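PDB 1SS4: glyoxalase family protein from Bacillus cereus, which is of unknown function but belongs to the glyoxalase superfamily and may bind a metal ion and perhaps act as a methylmalonyl-CoA epimerase. Local coordinates for residues A[108-111]-A[112-116]. Residues are numbered along the deposited sequence; the frame is centred on the assembly and turned at random.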
loop_
_atom_site.group_PDB
_atom_site.type_symbol
_atom_site.label_atom_id
_atom_site.label_comp_id
_atom_site.label_asym_id
_atom_site.label_seq_id
_atom_site.Cartn_x
_atom_site.Cartn_y
_atom_site.Cartn_z
ATOM N N GLU A 108 9.072 10.662 19.676
ATOM C CA GLU A 108 9.913 9.537 20.065
ATOM C C GLU A 108 10.155 8.653 18.836
ATOM O O GLU A 108 11.279 8.216 18.578
ATOM C CB GLU A 108 9.233 8.726 21.171
ATOM C CG GLU A 108 10.113 7.712 21.891
ATOM C CD GLU A 108 10.497 6.520 21.031
ATOM O OE1 GLU A 108 9.595 5.919 20.402
ATOM O OE2 GLU A 108 11.701 6.172 20.993
HETATM N N MSE A 109 9.099 8.406 18.066
HETATM C CA MSE A 109 9.215 7.563 16.875
HETATM C C MSE A 109 10.146 8.182 15.835
HETATM O O MSE A 109 10.962 7.482 15.229
HETATM C CB MSE A 109 7.835 7.318 16.255
HETATM C CG MSE A 109 7.854 6.321 15.097
HETATM SE SE MSE A 109 8.529 4.570 15.593
HETATM C CE MSE A 109 6.911 3.866 16.373
ATOM N N VAL A 110 10.026 9.490 15.624
ATOM C CA VAL A 110 10.889 10.160 14.654
ATOM C C VAL A 110 12.325 10.134 15.166
ATOM O O VAL A 110 13.259 9.835 14.420
ATOM C CB VAL A 110 10.462 11.639 14.414
ATOM C CG1 VAL A 110 11.513 12.353 13.572
ATOM C CG2 VAL A 110 9.119 11.686 13.700
ATOM N N SER A 111 12.502 10.430 16.448
ATOM C CA SER A 111 13.835 10.423 17.013
ATOM C C SER A 111 14.461 9.044 16.833
ATOM O O SER A 111 15.547 8.922 16.274
ATOM C CB SER A 111 13.788 10.794 18.498
ATOM O OG SER A 111 15.094 10.793 19.060
ATOM N N ARG A 112 13.763 8.005 17.286
ATOM C CA ARG A 112 14.261 6.638 17.186
ATOM C C ARG A 112 14.567 6.167 15.764
ATOM O O ARG A 112 15.648 5.643 15.501
ATOM C CB ARG A 112 13.262 5.670 17.811
ATOM C CG ARG A 112 13.774 4.247 17.905
ATOM C CD ARG A 112 12.629 3.277 17.962
ATOM N NE ARG A 112 11.592 3.714 18.888
ATOM C CZ ARG A 112 10.398 3.143 18.968
ATOM N NH1 ARG A 112 10.105 2.118 18.178
ATOM N NH2 ARG A 112 9.496 3.590 19.826
ATOM N N LEU A 113 13.609 6.335 14.855
ATOM C CA LEU A 113 13.792 5.907 13.466
ATOM C C LEU A 113 14.956 6.620 12.783
ATOM O O LEU A 113 15.738 5.995 12.065
ATOM C CB LEU A 113 12.508 6.141 12.655
ATOM C CG LEU A 113 11.270 5.284 12.965
ATOM C CD1 LEU A 113 10.168 5.599 11.949
ATOM C CD2 LEU A 113 11.616 3.811 12.890
ATOM N N THR A 114 15.071 7.927 12.989
ATOM C CA THR A 114 16.157 8.667 12.372
ATOM C C THR A 114 17.481 8.217 12.993
ATOM O O THR A 114 18.521 8.238 12.336
ATOM C CB THR A 114 15.972 10.212 12.517
ATOM O OG1 THR A 114 15.705 10.548 13.881
ATOM C CG2 THR A 114 14.818 10.701 11.649
ATOM N N LYS A 115 17.436 7.789 14.251
ATOM C CA LYS A 115 18.637 7.310 14.931
ATOM C C LYS A 115 19.143 6.069 14.204
ATOM O O LYS A 115 20.344 5.799 14.170
ATOM C CB LYS A 115 18.327 6.925 16.377
ATOM C CG LYS A 115 19.106 7.685 17.432
ATOM C CD LYS A 115 18.383 8.960 17.842
ATOM C CE LYS A 115 18.827 9.413 19.229
ATOM N NZ LYS A 115 17.906 10.438 19.810
ATOM N N HIS A 116 18.214 5.312 13.631
ATOM C CA HIS A 116 18.555 4.098 12.911
ATOM C C HIS A 116 18.767 4.314 11.414
ATOM O O HIS A 116 18.791 3.352 10.644
ATOM C CB HIS A 116 17.478 3.036 13.118
ATOM C CG HIS A 116 17.409 2.508 14.516
ATOM N ND1 HIS A 116 18.522 2.064 15.199
ATOM C CD2 HIS A 116 16.355 2.307 15.343
ATOM C CE1 HIS A 116 18.156 1.610 16.384
ATOM N NE2 HIS A 116 16.846 1.745 16.496
#
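Residues 108-115 make up most of helix 106-115, with the backbone N-H groups of Arg112, Leu113, Thr114 and Lys115 each bonded to the carbonyl four residues earlier, and His116 is the first residue to leave helical geometry. Glu108 and Arg112 form a salt bridge one turn apart. Arg112 NE donates to the syn lone pair of Glu108 OE2 at 3.2 Å, nearly straight at 166°. Glu108 OE1 lies very close to Arg112 NH2. The two flat groups are nearly coplanar, 29° apart, and a bend at chi3 (-45°) in Arg112 helps turn the guanidinium edge to the carboxylate. Met109 is a selenomethionine; its SE sits over one guanidinium face, 3.9 Å from Arg112 NH1, and also packs on Leu113 CG. Thr114 OG1 lies 2.6 Å from Val110 O and 2.9 Å from Ser111 O, so its one proton has two possible acceptors. Lys115 NZ reaches back to Ser111 OG at 2.9 Å. Asn7 ND2 of the second subunit is hydrogen-bonded to Glu108 OE1. Leu113 packs against helix 22-32, and with Met109 it meets Leu146 of strand 143-149, seating the helix on the sheet of its beta-alpha-beta-beta-beta module, the repeating unit of the glyoxalase fold.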